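Local coordinates for protein putative transcriptional regulator (MarR/EmrR family) (Acinetobacter sp. ADP1, PDB 3NRV) that probably binds DNA as a dimeric transcriptional regulator of the MarR/EmrR family, with a winged helix-turn-helix domain in each subunit, at residues S47-S50 and D54-V57; I84-H89 and R94-N99; Q121-F126 and D132-L137. All coordinates share one frame; numbering follows the deposited sequence.

Contact 1. Residues S47-S50 and D54-V57; sequences SVLS and DCSV. With SO4 (sulfate ion), chain N.
C55 packs its side chain against V48 and L49, on the last turns of helix 40-51. The apolar contacts carry the pairing. L49 comes closest, with CD2 3.5 Å from C55 CB and 4.0 Å from C55 SG. V48 adds one methyl, CG1, which stands 4.1 Å from C55 SG. The sulfur rests against both side chains, which come from consecutive residues of the helix. The torsion of C55 explains this. SG is turned anti to the carbonyl carbon (chi1 -72°), toward the helix. I60 of helix 57-64 covers L49 and C55 as well, and V48 reaches I63 and L64.

The polar contacts run along the 54-57 segment and lead away from the helix. S56 is the N-cap of helix 57-64, and its OG bonds the backbone N of K59. Backbone hydrogen bonding joins C55 to I98 of strand 97-100, an edge pairing like that of the short first strand in MarR winged-helix domains. V57 N is bonded to the hydroxyl of Y96.

The remaining polar contact is with a sulfate, probably from the crystallisation liquor. Its O2 lies 2.3 Å from D54 N. That is too short for a normal hydrogen bond, and D54 is poorly ordered, so the detail is doubtful. The same ion is held by R94 and H89.

The two segments therefore meet through carbon and sulfur alone. The thiol lies in a buried apolar setting beside helix 57-64, while the backbone of C55 pairs with I98 and the next residue, S56, caps helix 57-64 with its side chain.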
# COMPACT_ATOMS: atom_id res chain seq x y z
N SER C 47 10.32 1.38 -9.13
CA SER C 47 10.42 2.83 -8.96
C SER C 47 11.41 3.19 -7.85
O SER C 47 12.15 4.18 -7.94
CB SER C 47 9.04 3.44 -8.73
OG SER C 47 9.16 4.80 -8.34
N VAL C 48 11.46 2.37 -6.80
CA VAL C 48 12.46 2.59 -5.74
C VAL C 48 13.87 2.35 -6.28
O VAL C 48 14.77 3.14 -6.04
CB VAL C 48 12.23 1.72 -4.48
CG1 VAL C 48 13.44 1.80 -3.53
CG2 VAL C 48 10.97 2.16 -3.78
N LEU C 49 14.06 1.27 -7.03
CA LEU C 49 15.37 0.96 -7.59
C LEU C 49 15.87 2.05 -8.55
O LEU C 49 17.08 2.30 -8.65
CB LEU C 49 15.36 -0.41 -8.28
CG LEU C 49 15.04 -1.62 -7.39
CD1 LEU C 49 15.00 -2.88 -8.18
CD2 LEU C 49 16.10 -1.73 -6.30
N SER C 50 14.97 2.74 -9.23
CA SER C 50 15.44 3.75 -10.18
C SER C 50 15.94 5.00 -9.44
O SER C 50 16.67 5.81 -10.02
CB SER C 50 14.32 4.15 -11.15
OG SER C 50 13.46 5.08 -10.53
N ASP C 54 22.34 1.53 -3.55
CA ASP C 54 22.53 0.47 -2.58
C ASP C 54 21.21 0.02 -1.98
O ASP C 54 21.02 0.04 -0.76
CB ASP C 54 23.53 0.90 -1.49
CG ASP C 54 23.47 2.39 -1.18
OD1 ASP C 54 24.34 3.13 -1.67
OD2 ASP C 54 22.56 2.82 -0.44
N CYS C 55 20.29 -0.39 -2.85
CA CYS C 55 19.04 -0.95 -2.38
C CYS C 55 19.20 -2.40 -1.97
O CYS C 55 19.23 -3.28 -2.82
CB CYS C 55 17.97 -0.82 -3.46
SG CYS C 55 17.48 0.90 -3.61
N SER C 56 19.33 -2.62 -0.67
CA SER C 56 19.20 -3.97 -0.13
C SER C 56 17.71 -4.22 0.04
O SER C 56 16.90 -3.31 -0.09
CB SER C 56 19.84 -4.02 1.26
OG SER C 56 19.25 -3.00 2.06
N VAL C 57 17.35 -5.46 0.36
CA VAL C 57 15.96 -5.76 0.69
C VAL C 57 15.52 -4.93 1.88
O VAL C 57 14.39 -4.42 1.91
CB VAL C 57 15.77 -7.27 0.96
CG1 VAL C 57 14.42 -7.56 1.56
CG2 VAL C 57 15.97 -8.05 -0.33
S SO4 N . 24.05 0.50 -6.35
O1 SO4 N . 24.46 -0.90 -6.46
O2 SO4 N . 22.78 0.61 -5.63
O3 SO4 N . 25.08 1.28 -5.66
O4 SO4 N . 23.88 1.07 -7.69

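Contact 2. Residues I84-H89 and R94-N99; sequences IEVNGH and RTYAIN. With SO4 (sulfate ion), chain N.
The guanidinium of R94 lies flat on the imidazole of H89, with the group centres 3.2 Å apart and the planes at 25°. The stack is unusually tight, and its exact spacing is doubtful: H89 NE2 and R94 NH2 lie 2.7 Å apart without a hydrogen bond. R94 gets there by a bend at its third torsion (chi3 -66°), and its CD also rests over the ring face. The other face of the imidazole carries N87 OD1, 3.6 Å above the plane. That oxygen accepts a bond from H89 N as well, at 3.0 Å, which makes an Asx turn.

Both basic groups grip one sulfate. H89 NE2 donates to SO4 O1 at 3.0 Å. R94 NH2 donates to SO4 O3 at 2.8 Å. H89 ND1 makes a weak hydrogen bond to D92 OD2.

The site lies at the loop end of the hairpin of strands 84-87 and 97-100, the wing of the winged-helix fold. E85-N99 and N87-A97 are antiparallel hydrogen-bonded pairs. V86-I98 is the non-hydrogen-bonded pair between them. V86 CG2 meets I98 CD1 at 3.9 Å. I84 CD1 touches I98 CG2 at the same distance, and both isoleucines reach V75 of helix 68-80.

The sulfate sits at the edge of both groups, where it would offset the charge of R94, and of H89 if protonated. A phosphate could probably be held the same way, consistent with a DNA-binding wing.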
# COMPACT_ATOMS: atom_id res chain seq x y z
N ILE C 84 15.45 -7.12 -12.79
CA ILE C 84 16.45 -6.77 -11.79
C ILE C 84 17.54 -7.82 -11.76
O ILE C 84 17.37 -8.92 -12.27
CB ILE C 84 15.85 -6.57 -10.35
CG1 ILE C 84 15.38 -7.91 -9.74
CG2 ILE C 84 14.71 -5.57 -10.37
CD1 ILE C 84 16.50 -8.69 -8.97
N GLU C 85 18.66 -7.46 -11.16
CA GLU C 85 19.71 -8.45 -10.92
C GLU C 85 20.34 -8.14 -9.57
O GLU C 85 20.34 -6.98 -9.13
CB GLU C 85 20.77 -8.37 -12.03
CG GLU C 85 21.43 -7.01 -12.07
CD GLU C 85 22.33 -6.80 -13.30
OE1 GLU C 85 22.33 -7.65 -14.22
OE2 GLU C 85 23.03 -5.77 -13.33
N VAL C 86 20.85 -9.17 -8.91
CA VAL C 86 21.51 -8.99 -7.63
C VAL C 86 22.94 -8.57 -7.91
O VAL C 86 23.64 -9.21 -8.67
CB VAL C 86 21.52 -10.28 -6.80
CG1 VAL C 86 22.36 -10.08 -5.53
CG2 VAL C 86 20.10 -10.68 -6.45
N ASN C 87 23.35 -7.46 -7.32
CA ASN C 87 24.71 -6.98 -7.49
C ASN C 87 25.49 -7.29 -6.22
O ASN C 87 25.24 -6.70 -5.17
CB ASN C 87 24.72 -5.48 -7.76
CG ASN C 87 26.11 -4.94 -8.03
OD1 ASN C 87 27.11 -5.62 -7.76
ND2 ASN C 87 26.18 -3.72 -8.56
N GLY C 88 26.42 -8.24 -6.32
CA GLY C 88 27.13 -8.72 -5.15
C GLY C 88 28.14 -7.75 -4.59
O GLY C 88 28.46 -7.79 -3.40
N HIS C 89 28.64 -6.85 -5.44
CA HIS C 89 29.73 -5.97 -5.04
C HIS C 89 30.82 -6.82 -4.39
O HIS C 89 31.29 -6.50 -3.29
CB HIS C 89 29.24 -4.90 -4.07
CG HIS C 89 28.36 -3.86 -4.71
ND1 HIS C 89 28.82 -3.01 -5.69
CD2 HIS C 89 27.06 -3.55 -4.51
CE1 HIS C 89 27.84 -2.21 -6.06
NE2 HIS C 89 26.76 -2.52 -5.37
N ARG C 94 31.27 -3.30 0.96
CA ARG C 94 29.85 -2.98 1.06
C ARG C 94 29.00 -4.23 0.80
O ARG C 94 29.46 -5.21 0.21
CB ARG C 94 29.51 -1.89 0.05
CG ARG C 94 30.15 -2.12 -1.29
CD ARG C 94 29.87 -1.00 -2.26
NE ARG C 94 28.46 -0.93 -2.61
CZ ARG C 94 27.98 -0.28 -3.67
NH1 ARG C 94 28.81 0.36 -4.49
NH2 ARG C 94 26.67 -0.27 -3.90
N THR C 95 27.75 -4.18 1.23
CA THR C 95 26.85 -5.30 1.03
C THR C 95 26.38 -5.45 -0.43
O THR C 95 26.67 -4.62 -1.30
CB THR C 95 25.64 -5.18 1.96
OG1 THR C 95 24.68 -4.25 1.41
CG2 THR C 95 26.11 -4.69 3.30
N TYR C 96 25.66 -6.53 -0.68
CA TYR C 96 25.03 -6.74 -1.97
C TYR C 96 24.05 -5.59 -2.22
O TYR C 96 23.67 -4.86 -1.29
CB TYR C 96 24.27 -8.06 -1.95
CG TYR C 96 22.96 -7.97 -1.21
CD1 TYR C 96 21.76 -7.83 -1.91
CD2 TYR C 96 22.91 -8.01 0.18
CE1 TYR C 96 20.55 -7.74 -1.24
CE2 TYR C 96 21.69 -7.93 0.86
CZ TYR C 96 20.51 -7.79 0.13
OH TYR C 96 19.28 -7.69 0.77
N ALA C 97 23.64 -5.42 -3.46
CA ALA C 97 22.57 -4.48 -3.76
C ALA C 97 21.68 -5.05 -4.86
O ALA C 97 22.12 -5.90 -5.64
CB ALA C 97 23.16 -3.11 -4.19
N ILE C 98 20.43 -4.60 -4.92
CA ILE C 98 19.55 -4.99 -6.02
C ILE C 98 19.59 -3.86 -7.06
O ILE C 98 19.46 -2.68 -6.70
CB ILE C 98 18.10 -5.17 -5.53
CG1 ILE C 98 18.03 -6.16 -4.35
CG2 ILE C 98 17.16 -5.59 -6.70
CD1 ILE C 98 18.48 -7.58 -4.72
N ASN C 99 19.79 -4.20 -8.33
CA ASN C 99 19.81 -3.19 -9.40
C ASN C 99 18.85 -3.54 -10.54
O ASN C 99 18.66 -4.71 -10.86
CB ASN C 99 21.20 -3.07 -10.03
CG ASN C 99 22.28 -2.67 -9.05
OD1 ASN C 99 22.05 -1.91 -8.11
ND2 ASN C 99 23.48 -3.15 -9.29
S SO4 N . 24.05 0.50 -6.35
O1 SO4 N . 24.46 -0.90 -6.46
O2 SO4 N . 22.78 0.61 -5.63
O3 SO4 N . 25.08 1.28 -5.66
O4 SO4 N . 23.88 1.07 -7.69
O HOH W 1 30.33 -7.38 -0.91

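Contact 3. Residues Q121-F126 and D132-L137; sequences QLLEEF and DQLFIL
The turn between helices 102-122 and 128-146, in the region where MarR subunits pair, sets L123 and F126 against L134. All the touching is done by one methyl of L134. Its CD2 lies 4.0 Å from F126 CE2 and 4.2 Å from L123 CD2. L134 holds CG anti to its own backbone N (chi1 179°), and this carries the CD2 branch out to both partners. The F126 and L134 side chains cross at about a right angle.

L123 and F126 also meet each other. L123 CD2 sits 4.0 Å above the plane of the F126 ring, over its centre. A type I beta turn brings them together, running from L123 to F126 and closed by F126 N to L123 O at 2.9 Å. L123 is where the chain leaves helical geometry after helix 102-122. The turn redirects the chain, so that L134 on helix 128-146 can reach the residues just after helix 102-122.

The second subunit packs against this cluster. K140 of that subunit makes a cation-pi contact with F126, and its K144 forms salt bridges with E124 and E125. D132 pairs with R11 of the second subunit.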
# COMPACT_ATOMS: atom_id res chain seq x y z
N GLN C 121 -3.71 12.80 -11.84
CA GLN C 121 -5.15 12.57 -11.75
C GLN C 121 -5.64 12.55 -10.30
O GLN C 121 -6.64 13.19 -9.96
CB GLN C 121 -5.54 11.28 -12.50
CG GLN C 121 -7.03 11.00 -12.44
CD GLN C 121 -7.43 9.78 -13.24
OE1 GLN C 121 -6.60 8.91 -13.52
NE2 GLN C 121 -8.70 9.70 -13.61
N LEU C 122 -4.92 11.83 -9.43
CA LEU C 122 -5.28 11.73 -8.02
C LEU C 122 -5.43 13.10 -7.35
O LEU C 122 -6.31 13.32 -6.50
CB LEU C 122 -4.21 10.92 -7.27
CG LEU C 122 -4.41 10.70 -5.76
CD1 LEU C 122 -5.68 9.90 -5.45
CD2 LEU C 122 -3.17 10.02 -5.15
N LEU C 123 -4.54 14.03 -7.71
CA LEU C 123 -4.53 15.37 -7.10
C LEU C 123 -5.22 16.45 -7.95
O LEU C 123 -5.09 17.63 -7.65
CB LEU C 123 -3.08 15.79 -6.82
CG LEU C 123 -2.27 14.81 -5.95
CD1 LEU C 123 -0.83 15.30 -5.72
CD2 LEU C 123 -2.97 14.62 -4.61
N GLU C 124 -5.92 16.04 -9.01
CA GLU C 124 -6.59 16.95 -9.95
C GLU C 124 -7.40 18.07 -9.30
O GLU C 124 -7.41 19.20 -9.79
CB GLU C 124 -7.58 16.17 -10.82
CG GLU C 124 -6.99 15.63 -12.06
CD GLU C 124 -8.01 14.87 -12.86
OE1 GLU C 124 -9.07 14.50 -12.30
OE2 GLU C 124 -7.74 14.63 -14.05
N GLU C 125 -8.10 17.73 -8.23
CA GLU C 125 -8.96 18.69 -7.54
C GLU C 125 -8.28 19.42 -6.38
O GLU C 125 -8.96 20.09 -5.60
CB GLU C 125 -10.21 17.98 -7.00
CG GLU C 125 -10.82 16.97 -7.97
CD GLU C 125 -11.35 17.61 -9.24
OE1 GLU C 125 -11.49 18.85 -9.27
OE2 GLU C 125 -11.63 16.87 -10.21
N PHE C 126 -6.97 19.28 -6.24
CA PHE C 126 -6.28 19.93 -5.12
C PHE C 126 -5.72 21.27 -5.57
O PHE C 126 -5.10 21.35 -6.63
CB PHE C 126 -5.10 19.07 -4.63
CG PHE C 126 -5.50 17.95 -3.68
CD1 PHE C 126 -6.35 16.93 -4.09
CD2 PHE C 126 -4.96 17.90 -2.40
CE1 PHE C 126 -6.68 15.90 -3.21
CE2 PHE C 126 -5.29 16.87 -1.52
CZ PHE C 126 -6.15 15.87 -1.93
N ASP C 132 0.43 20.89 -0.63
CA ASP C 132 1.48 21.09 0.40
C ASP C 132 1.01 20.63 1.78
O ASP C 132 1.74 19.94 2.51
CB ASP C 132 1.93 22.56 0.48
CG ASP C 132 2.82 22.97 -0.69
OD1 ASP C 132 3.36 22.09 -1.39
OD2 ASP C 132 2.97 24.19 -0.92
N GLN C 133 -0.21 21.00 2.13
CA GLN C 133 -0.80 20.59 3.40
C GLN C 133 -0.86 19.06 3.51
O GLN C 133 -0.61 18.50 4.58
CB GLN C 133 -2.20 21.18 3.54
CG GLN C 133 -2.92 20.76 4.81
CD GLN C 133 -2.31 21.35 6.06
OE1 GLN C 133 -1.30 20.85 6.56
NE2 GLN C 133 -2.93 22.39 6.58
N LEU C 134 -1.21 18.39 2.41
CA LEU C 134 -1.29 16.93 2.40
C LEU C 134 0.05 16.28 2.75
O LEU C 134 0.12 15.42 3.64
CB LEU C 134 -1.78 16.42 1.03
CG LEU C 134 -1.87 14.89 0.90
CD1 LEU C 134 -2.87 14.32 1.94
CD2 LEU C 134 -2.24 14.48 -0.52
N PHE C 135 1.12 16.68 2.06
CA PHE C 135 2.44 16.10 2.33
C PHE C 135 2.91 16.33 3.76
O PHE C 135 3.52 15.46 4.39
CB PHE C 135 3.49 16.57 1.31
CG PHE C 135 3.25 16.03 -0.08
CD1 PHE C 135 3.45 14.68 -0.35
CD2 PHE C 135 2.80 16.86 -1.09
CE1 PHE C 135 3.22 14.17 -1.61
CE2 PHE C 135 2.56 16.37 -2.37
CZ PHE C 135 2.77 15.02 -2.64
N ILE C 136 2.59 17.49 4.30
CA ILE C 136 2.97 17.79 5.67
C ILE C 136 2.22 16.90 6.67
O ILE C 136 2.83 16.32 7.58
CB ILE C 136 2.73 19.29 5.99
CG1 ILE C 136 3.79 20.14 5.28
CG2 ILE C 136 2.76 19.53 7.51
CD1 ILE C 136 3.39 21.61 5.08
N LEU C 137 0.92 16.76 6.49
CA LEU C 137 0.13 15.94 7.41
C LEU C 137 0.50 14.45 7.33
O LEU C 137 0.58 13.78 8.34
CB LEU C 137 -1.37 16.13 7.20
CG LEU C 137 -1.86 17.56 7.50
CD1 LEU C 137 -3.36 17.70 7.19
CD2 LEU C 137 -1.59 17.91 8.95

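From the N terminus, contact 1 closes first. It folds the loop after helix 40-51 back onto that helix, just before helix 57-64. Helix 68-80 follows, and contact 2 then closes the wing hairpin. Contact 3 comes last and closes the turn between the two C-terminal helices. The three lie in series, and none nests in or crosses another. Contacts 1 and 2 touch through L49 packing on I84, and they share the sulfate. Together they tie helix 40-51, the loop before helix 57-64 and the wing into the winged-helix domain, which probably binds DNA. Contact 3 lies across the chain's centre, about 35 Å from contact 2 between centres, where the second subunit packs closely.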